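Local coordinates for PBP domain-containing protein (Vibrio parahaemolyticus, PDB 3MUQ) that is of unknown function but has the fold of periplasmic binding proteins and so probably binds a small ligand outside the cytoplasm, at residues G50-P63 against P197-I211. Residues are numbered along the deposited sequence; the frame is centred on the assembly and turned at random.
Sequences GENGDVDLVMTHAP and PYQVILVNPERYPTI
Tyr208 lays its ring flat against the C-terminus of helix 43-51: Gly53 CA stands over the ring centre, 3.5 Å from the centroid, a CH-pi contact. Gly53 suits the place twice, since its positive phi closes a Schellman motif and a CB there would run into the ring. The Tyr208 hydroxyl donates to Glu51 O (2.8 Å), and Arg207 NH2 reaches the same oxygen in both the guanidinium and carbonyl planes, almost straight at 167°. A water links Arg207 NE to Gly50 O.

In the mixed sheet of this PBP-family protein, strand 57-60 lies between parallel strand 6-12 and antiparallel strand 195-203; Val58 N bonds Ile201 O and Ile201 N bonds Val58 O, both at 2.8 Å. On one face Leu57 CD1 presses tightly on Val200 CG2 (3.5 Å) and also meets Leu202 CD2; on the opposite face Val58 CG2 lies on Ile201 CB, beta-branched residues suiting extended strands. At the far end His61 CB sits over the Tyr198 ring, 3.7 Å from its centroid, another CH-pi contact; chi1 of 49° then brings ND1 near Tyr198 CE2, the ring planes 36° apart.

Tyrosine and arginine thus give Glu51 O two donors where no further helical turn follows, tying the helix end to the segment after strand 195-203.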
ATOM      1  N   GLY A  50      -4.671 -18.537  14.080  1.00 13.90           N
ATOM      2  CA  GLY A  50      -4.443 -18.868  12.681  1.00 13.40           C
ATOM      3  C   GLY A  50      -3.718 -20.197  12.529  1.00 15.71           C
ATOM      4  O   GLY A  50      -4.086 -21.055  11.706  1.00 18.47           O
ATOM      5  N   GLU A  51      -2.685 -20.387  13.339  1.00 12.79           N
ATOM      6  CA  GLU A  51      -1.985 -21.682  13.397  1.00 13.65           C
ATOM      7  C   GLU A  51      -2.938 -22.846  13.723  1.00 16.75           C
ATOM      8  O   GLU A  51      -2.791 -23.963  13.203  1.00 12.92           O
ATOM      9  CB  GLU A  51      -0.854 -21.625  14.437  1.00 17.01           C
ATOM     10  CG  GLU A  51      -0.069 -22.943  14.610  1.00 18.73           C
ATOM     11  CD  GLU A  51       0.838 -22.906  15.829  1.00 27.32           C
ATOM     12  OE1 GLU A  51       1.169 -21.787  16.293  1.00 25.13           O
ATOM     13  OE2 GLU A  51       1.208 -23.994  16.329  1.00 28.12           O
ATOM     14  N   ASN A  52      -3.903 -22.589  14.601  1.00 17.01           N
ATOM     15  CA  ASN A  52      -4.851 -23.631  14.998  1.00 17.40           C
ATOM     16  C   ASN A  52      -6.081 -23.768  14.085  1.00 22.26           C
ATOM     17  O   ASN A  52      -6.908 -24.658  14.284  1.00 20.22           O
ATOM     18  CB  ASN A  52      -5.275 -23.444  16.451  1.00 13.95           C
ATOM     19  CG  ASN A  52      -4.215 -23.919  17.421  1.00 24.91           C
ATOM     20  OD1 ASN A  52      -3.261 -24.586  17.017  1.00 21.15           O
ATOM     21  ND2 ASN A  52      -4.379 -23.592  18.711  1.00 19.89           N
ATOM     22  N   GLY A  53      -6.200 -22.893  13.088  1.00 14.98           N
ATOM     23  CA  GLY A  53      -7.306 -22.982  12.148  1.00 13.17           C
ATOM     24  C   GLY A  53      -8.645 -22.541  12.713  1.00 21.00           C
ATOM     25  O   GLY A  53      -9.700 -22.969  12.237  1.00 18.30           O
ATOM     26  N   ASP A  54      -8.603 -21.672  13.723  1.00 17.21           N
ATOM     27  CA  ASP A  54      -9.820 -21.158  14.351  1.00 21.12           C
ATOM     28  C   ASP A  54     -10.438 -20.054  13.497  1.00 23.82           C
ATOM     29  O   ASP A  54     -11.636 -19.801  13.595  1.00 20.18           O
ATOM     30  CB  ASP A  54      -9.538 -20.560  15.745  1.00 18.36           C
ATOM     31  CG  ASP A  54      -8.801 -21.505  16.674  1.00 20.08           C
ATOM     32  OD1 ASP A  54      -8.746 -22.721  16.398  1.00 19.68           O
ATOM     33  OD2 ASP A  54      -8.278 -21.022  17.708  1.00 21.22           O
ATOM     34  N   VAL A  55      -9.603 -19.377  12.697  1.00 16.79           N
ATOM     35  CA  VAL A  55     -10.033 -18.246  11.882  1.00 13.84           C
ATOM     36  C   VAL A  55      -9.548 -18.441  10.439  1.00 17.82           C
ATOM     37  O   VAL A  55      -8.756 -19.348  10.161  1.00 11.74           O
ATOM     38  CB  VAL A  55      -9.473 -16.907  12.417  1.00 10.62           C
ATOM     39  CG1 VAL A  55     -10.021 -16.588  13.816  1.00 10.97           C
ATOM     40  CG2 VAL A  55      -7.945 -16.924  12.412  1.00 13.50           C
ATOM     41  N   ASP A  56      -9.990 -17.573   9.534  1.00 14.54           N
ATOM     42  CA  ASP A  56      -9.678 -17.733   8.109  1.00 10.61           C
ATOM     43  C   ASP A  56      -8.479 -16.930   7.641  1.00 14.97           C
ATOM     44  O   ASP A  56      -7.854 -17.282   6.637  1.00 15.27           O
ATOM     45  CB  ASP A  56     -10.888 -17.374   7.258  1.00 12.20           C
ATOM     46  CG  ASP A  56     -12.127 -18.142   7.671  1.00 17.95           C
ATOM     47  OD1 ASP A  56     -12.055 -19.386   7.727  1.00 17.92           O
ATOM     48  OD2 ASP A  56     -13.166 -17.505   7.933  1.00 21.88           O
ATOM     49  N   LEU A  57      -8.188 -15.835   8.337  1.00 13.84           N
ATOM     50  CA  LEU A  57      -6.998 -15.046   8.042  1.00 15.23           C
ATOM     51  C   LEU A  57      -6.640 -14.159   9.228  1.00 17.01           C
ATOM     52  O   LEU A  57      -7.444 -13.983  10.149  1.00 16.55           O
ATOM     53  CB  LEU A  57      -7.179 -14.218   6.758  1.00 13.12           C
ATOM     54  CG  LEU A  57      -7.987 -12.907   6.811  1.00 14.94           C
ATOM     55  CD1 LEU A  57      -7.860 -12.152   5.480  1.00 15.66           C
ATOM     56  CD2 LEU A  57      -9.464 -13.162   7.152  1.00  8.38           C
ATOM     57  N   VAL A  58      -5.431 -13.601   9.203  1.00 18.57           N
ATOM     58  CA  VAL A  58      -4.955 -12.763  10.292  1.00 11.31           C
ATOM     59  C   VAL A  58      -4.426 -11.420   9.795  1.00 14.98           C
ATOM     60  O   VAL A  58      -3.946 -11.294   8.662  1.00 15.13           O
ATOM     61  CB  VAL A  58      -3.822 -13.446  11.108  1.00 21.28           C
ATOM     62  CG1 VAL A  58      -4.283 -14.783  11.702  1.00 16.82           C
ATOM     63  CG2 VAL A  58      -2.604 -13.636  10.236  1.00 24.13           C
HETATM   64  N   MSE A  59      -4.518 -10.413  10.654  1.00 15.54           N
HETATM   65  CA  MSE A  59      -3.967  -9.100  10.350  1.00 15.24           C
HETATM   66  C   MSE A  59      -3.190  -8.616  11.558  1.00 17.64           C
HETATM   67  O   MSE A  59      -3.779  -8.346  12.596  1.00 19.43           O
HETATM   68  CB  MSE A  59      -5.092  -8.119  10.033  1.00 14.23           C
HETATM   69  CG  MSE A  59      -4.618  -6.684   9.768  1.00 14.52           C
HETATM   70 SE   MSE A  59      -6.117  -5.451   9.512  0.59 25.62          SE
HETATM   71  CE  MSE A  59      -6.935  -6.295   7.932  1.00 20.43           C
ATOM     72  N   THR A  60      -1.870  -8.538  11.437  1.00 13.62           N
ATOM     73  CA  THR A  60      -1.032  -8.089  12.536  1.00 13.06           C
ATOM     74  C   THR A  60       0.027  -7.107  12.015  1.00 19.35           C
ATOM     75  O   THR A  60       0.120  -6.848  10.807  1.00 20.28           O
ATOM     76  CB  THR A  60      -0.340  -9.280  13.251  1.00 32.84           C
ATOM     77  OG1 THR A  60       0.402 -10.044  12.297  1.00 25.60           O
ATOM     78  CG2 THR A  60      -1.363 -10.194  13.903  1.00 29.95           C
ATOM     79  N   HIS A  61       0.817  -6.557  12.927  1.00 17.39           N
ATOM     80  CA  HIS A  61       1.885  -5.642  12.555  1.00 19.16           C
ATOM     81  C   HIS A  61       3.162  -6.028  13.298  1.00 22.00           C
ATOM     82  O   HIS A  61       3.726  -5.221  14.041  1.00 26.70           O
ATOM     83  CB  HIS A  61       1.472  -4.194  12.843  1.00 19.08           C
ATOM     84  CG  HIS A  61       0.920  -3.983  14.221  1.00 29.25           C
ATOM     85  ND1 HIS A  61      -0.410  -4.174  14.527  1.00 32.95           N
ATOM     86  CD2 HIS A  61       1.519  -3.598  15.373  1.00 28.53           C
ATOM     87  CE1 HIS A  61      -0.608  -3.919  15.809  1.00 30.68           C
ATOM     88  NE2 HIS A  61       0.545  -3.566  16.345  1.00 30.28           N
ATOM     89  N   ALA A  62       3.595  -7.274  13.087  1.00 18.88           N
ATOM     90  CA  ALA A  62       4.766  -7.863  13.749  1.00 16.40           C
ATOM     91  C   ALA A  62       5.530  -8.715  12.745  1.00 17.15           C
ATOM     92  O   ALA A  62       5.358  -9.934  12.694  1.00 19.44           O
ATOM     93  CB  ALA A  62       4.328  -8.715  14.945  1.00 17.87           C
ATOM     94  N   PRO A  63       6.379  -8.063  11.928  1.00 18.98           N
ATOM     95  CA  PRO A  63       7.113  -8.700  10.826  1.00 15.54           C
ATOM     96  C   PRO A  63       7.870  -9.976  11.220  1.00 17.02           C
ATOM     97  O   PRO A  63       7.896 -10.927  10.441  1.00 21.24           O
ATOM     98  CB  PRO A  63       8.105  -7.609  10.385  1.00 22.03           C
ATOM     99  CG  PRO A  63       7.456  -6.320  10.770  1.00 20.57           C
ATOM    100  CD  PRO A  63       6.649  -6.609  12.018  1.00 17.18           C
ATOM    101  N   PRO A 197       4.669  -1.805  10.023  1.00 16.75           N
ATOM    102  CA  PRO A 197       4.214  -2.469   8.800  1.00 19.23           C
ATOM    103  C   PRO A 197       3.094  -3.458   9.155  1.00 24.31           C
ATOM    104  O   PRO A 197       3.272  -4.274  10.067  1.00 19.75           O
ATOM    105  CB  PRO A 197       5.445  -3.269   8.358  1.00 21.76           C
ATOM    106  CG  PRO A 197       6.497  -3.085   9.450  1.00 26.83           C
ATOM    107  CD  PRO A 197       5.821  -2.489  10.632  1.00 19.57           C
ATOM    108  N   TYR A 198       1.971  -3.380   8.450  1.00 16.46           N
ATOM    109  CA  TYR A 198       0.851  -4.291   8.659  1.00 16.96           C
ATOM    110  C   TYR A 198       0.804  -5.358   7.590  1.00 21.58           C
ATOM    111  O   TYR A 198       0.959  -5.062   6.409  1.00 19.55           O
ATOM    112  CB  TYR A 198      -0.474  -3.532   8.610  1.00 16.17           C
ATOM    113  CG  TYR A 198      -0.798  -2.814   9.893  1.00 23.84           C
ATOM    114  CD1 TYR A 198      -0.049  -1.723  10.299  1.00 24.79           C
ATOM    115  CD2 TYR A 198      -1.847  -3.232  10.707  1.00 26.30           C
ATOM    116  CE1 TYR A 198      -0.321  -1.068  11.477  1.00 31.38           C
ATOM    117  CE2 TYR A 198      -2.134  -2.575  11.887  1.00 28.80           C
ATOM    118  CZ  TYR A 198      -1.367  -1.492  12.265  1.00 36.77           C
ATOM    119  OH  TYR A 198      -1.633  -0.826  13.434  1.00 47.88           O
ATOM    120  N   GLN A 199       0.563  -6.599   7.998  1.00 15.02           N
ATOM    121  CA  GLN A 199       0.323  -7.661   7.035  1.00 17.35           C
ATOM    122  C   GLN A 199      -1.008  -8.349   7.270  1.00 19.20           C
ATOM    123  O   GLN A 199      -1.458  -8.524   8.414  1.00 17.76           O
ATOM    124  CB  GLN A 199       1.417  -8.731   7.086  1.00 20.67           C
ATOM    125  CG  GLN A 199       2.731  -8.334   6.480  1.00 24.54           C
ATOM    126  CD  GLN A 199       3.542  -9.541   6.060  1.00 25.09           C
ATOM    127  OE1 GLN A 199       3.530  -9.937   4.894  1.00 23.59           O
ATOM    128  NE2 GLN A 199       4.242 -10.138   7.009  1.00 26.56           N
ATOM    129  N   VAL A 200      -1.614  -8.771   6.174  1.00 14.45           N
ATOM    130  CA  VAL A 200      -2.765  -9.643   6.231  1.00 17.83           C
ATOM    131  C   VAL A 200      -2.305 -10.954   5.610  1.00 17.85           C
ATOM    132  O   VAL A 200      -1.696 -10.968   4.522  1.00 14.01           O
ATOM    133  CB  VAL A 200      -3.977  -9.037   5.471  1.00 13.50           C
ATOM    134  CG1 VAL A 200      -3.566  -8.610   4.079  1.00 18.72           C
ATOM    135  CG2 VAL A 200      -5.126 -10.044   5.395  1.00 18.11           C
ATOM    136  N   ILE A 201      -2.557 -12.051   6.321  1.00 11.85           N
ATOM    137  CA  ILE A 201      -2.084 -13.363   5.898  1.00 12.04           C
ATOM    138  C   ILE A 201      -3.189 -14.406   6.009  1.00 15.83           C
ATOM    139  O   ILE A 201      -3.856 -14.523   7.044  1.00 15.48           O
ATOM    140  CB  ILE A 201      -0.889 -13.813   6.763  1.00 15.18           C
ATOM    141  CG1 ILE A 201       0.133 -12.678   6.863  1.00 14.09           C
ATOM    142  CG2 ILE A 201      -0.259 -15.102   6.205  1.00 12.29           C
ATOM    143  CD1 ILE A 201       1.277 -12.959   7.841  1.00 15.17           C
ATOM    144  N   LEU A 202      -3.366 -15.167   4.939  1.00 16.93           N
ATOM    145  CA  LEU A 202      -4.401 -16.183   4.877  1.00 15.72           C
ATOM    146  C   LEU A 202      -3.989 -17.445   5.623  1.00 15.90           C
ATOM    147  O   LEU A 202      -2.842 -17.878   5.536  1.00 14.46           O
ATOM    148  CB  LEU A 202      -4.652 -16.552   3.424  1.00 11.71           C
ATOM    149  CG  LEU A 202      -4.958 -15.361   2.523  1.00 16.36           C
ATOM    150  CD1 LEU A 202      -5.213 -15.862   1.094  1.00 18.47           C
ATOM    151  CD2 LEU A 202      -6.149 -14.584   3.073  1.00 13.93           C
ATOM    152  N   VAL A 203      -4.934 -18.058   6.323  1.00 16.91           N
ATOM    153  CA  VAL A 203      -4.667 -19.356   6.915  1.00 17.28           C
ATOM    154  C   VAL A 203      -4.491 -20.386   5.798  1.00 19.44           C
ATOM    155  O   VAL A 203      -5.267 -20.425   4.843  1.00 10.87           O
ATOM    156  CB  VAL A 203      -5.761 -19.760   7.919  1.00 18.77           C
ATOM    157  CG1 VAL A 203      -5.581 -21.220   8.361  1.00 14.55           C
ATOM    158  CG2 VAL A 203      -5.767 -18.758   9.122  1.00 12.43           C
ATOM    159  N   ASN A 204      -3.447 -21.200   5.905  1.00 15.55           N
ATOM    160  CA  ASN A 204      -3.111 -22.144   4.846  1.00 16.40           C
ATOM    161  C   ASN A 204      -4.227 -23.178   4.601  1.00 16.21           C
ATOM    162  O   ASN A 204      -4.500 -24.011   5.457  1.00 17.43           O
ATOM    163  CB  ASN A 204      -1.810 -22.844   5.204  1.00 13.06           C
ATOM    164  CG  ASN A 204      -1.301 -23.742   4.086  1.00 26.06           C
ATOM    165  OD1 ASN A 204      -2.024 -24.062   3.133  1.00 23.25           O
ATOM    166  ND2 ASN A 204      -0.041 -24.150   4.198  1.00 15.56           N
ATOM    167  N   PRO A 205      -4.871 -23.132   3.422  1.00 19.04           N
ATOM    168  CA  PRO A 205      -6.011 -24.033   3.187  1.00 22.54           C
ATOM    169  C   PRO A 205      -5.572 -25.488   3.075  1.00 25.51           C
ATOM    170  O   PRO A 205      -6.392 -26.389   3.179  1.00 22.57           O
ATOM    171  CB  PRO A 205      -6.565 -23.549   1.844  1.00 19.93           C
ATOM    172  CG  PRO A 205      -5.384 -22.967   1.148  1.00 15.29           C
ATOM    173  CD  PRO A 205      -4.589 -22.291   2.248  1.00 15.01           C
ATOM    174  N   GLU A 206      -4.281 -25.697   2.860  1.00 24.55           N
ATOM    175  CA  GLU A 206      -3.692 -27.025   2.878  1.00 30.47           C
ATOM    176  C   GLU A 206      -3.776 -27.580   4.286  1.00 28.12           C
ATOM    177  O   GLU A 206      -4.047 -28.763   4.477  1.00 27.91           O
ATOM    178  CB  GLU A 206      -2.216 -26.927   2.503  1.00 44.32           C
ATOM    179  CG  GLU A 206      -1.787 -27.666   1.261  1.00 60.22           C
ATOM    180  CD  GLU A 206      -0.269 -27.678   1.123  1.00 73.03           C
ATOM    181  OE1 GLU A 206       0.420 -27.154   2.033  1.00 72.87           O
ATOM    182  OE2 GLU A 206       0.237 -28.207   0.108  1.00 80.24           O
ATOM    183  N   ARG A 207      -3.501 -26.727   5.272  1.00 25.19           N
ATOM    184  CA  ARG A 207      -3.592 -27.128   6.668  1.00 24.34           C
ATOM    185  C   ARG A 207      -5.045 -27.252   7.089  1.00 27.01           C
ATOM    186  O   ARG A 207      -5.377 -28.100   7.917  1.00 23.61           O
ATOM    187  CB  ARG A 207      -2.883 -26.131   7.586  1.00 23.61           C
ATOM    188  CG  ARG A 207      -1.402 -26.308   7.654  1.00 24.03           C
ATOM    189  CD  ARG A 207      -0.732 -25.215   8.483  1.00 24.69           C
ATOM    190  NE  ARG A 207      -1.140 -25.204   9.888  1.00 20.06           N
ATOM    191  CZ  ARG A 207      -0.688 -26.060  10.801  1.00 24.70           C
ATOM    192  NH1 ARG A 207       0.176 -27.011  10.463  1.00 22.94           N
ATOM    193  NH2 ARG A 207      -1.100 -25.974  12.050  1.00 24.16           N
ATOM    194  N   TYR A 208      -5.909 -26.403   6.527  1.00 19.16           N
ATOM    195  CA  TYR A 208      -7.318 -26.385   6.928  1.00 13.73           C
ATOM    196  C   TYR A 208      -8.241 -26.268   5.731  1.00 18.56           C
ATOM    197  O   TYR A 208      -8.682 -25.180   5.383  1.00 18.57           O
ATOM    198  CB  TYR A 208      -7.583 -25.248   7.922  1.00 19.49           C
ATOM    199  CG  TYR A 208      -6.792 -25.439   9.186  1.00 24.49           C
ATOM    200  CD1 TYR A 208      -7.195 -26.373  10.143  1.00 21.85           C
ATOM    201  CD2 TYR A 208      -5.613 -24.732   9.405  1.00 18.70           C
ATOM    202  CE1 TYR A 208      -6.459 -26.579  11.289  1.00 18.56           C
ATOM    203  CE2 TYR A 208      -4.877 -24.923  10.544  1.00 15.37           C
ATOM    204  CZ  TYR A 208      -5.296 -25.856  11.480  1.00 18.33           C
ATOM    205  OH  TYR A 208      -4.551 -26.050  12.613  1.00 16.73           O
ATOM    206  N   PRO A 209      -8.543 -27.405   5.099  1.00 20.52           N
ATOM    207  CA  PRO A 209      -9.464 -27.432   3.958  1.00 24.49           C
ATOM    208  C   PRO A 209     -10.864 -27.029   4.408  1.00 23.50           C
ATOM    209  O   PRO A 209     -11.760 -26.843   3.583  1.00 30.59           O
ATOM    210  CB  PRO A 209      -9.454 -28.907   3.534  1.00 25.73           C
ATOM    211  CG  PRO A 209      -8.218 -29.504   4.193  1.00 23.58           C
ATOM    212  CD  PRO A 209      -8.080 -28.748   5.475  1.00 20.15           C
ATOM    213  N   THR A 210     -11.041 -26.894   5.718  1.00 22.91           N
ATOM    214  CA  THR A 210     -12.338 -26.547   6.290  1.00 33.51           C
ATOM    215  C   THR A 210     -12.571 -25.039   6.381  1.00 34.82           C
ATOM    216  O   THR A 210     -13.720 -24.599   6.425  1.00 31.19           O
ATOM    217  CB  THR A 210     -12.536 -27.165   7.700  1.00 37.73           C
ATOM    218  OG1 THR A 210     -11.386 -26.896   8.524  1.00 37.98           O
ATOM    219  CG2 THR A 210     -12.731 -28.661   7.583  1.00 38.39           C
ATOM    220  N   ILE A 211     -11.498 -24.248   6.421  1.00 33.02           N
ATOM    221  CA  ILE A 211     -11.673 -22.802   6.586  1.00 33.86           C
ATOM    222  C   ILE A 211     -12.189 -22.114   5.313  1.00 28.96           C
ATOM    223  O   ILE A 211     -12.171 -22.685   4.215  1.00 24.62           O
ATOM    224  CB  ILE A 211     -10.417 -22.061   7.180  1.00 31.04           C
ATOM    225  CG1 ILE A 211      -9.177 -22.294   6.330  1.00 28.28           C
ATOM    226  CG2 ILE A 211     -10.175 -22.450   8.645  1.00 27.03           C
ATOM    227  CD1 ILE A 211      -9.036 -21.320   5.192  1.00 31.94           C
TER
HETATM  228  O   HOH W   1      -2.434 -22.579   9.983  1.00 14.27           O
HETATM  229  O   HOH W   2     -10.633 -25.605  11.093  1.00 35.55           O
HETATM  230  O   HOH W   3      -7.502 -18.811   4.258  1.00 27.81           O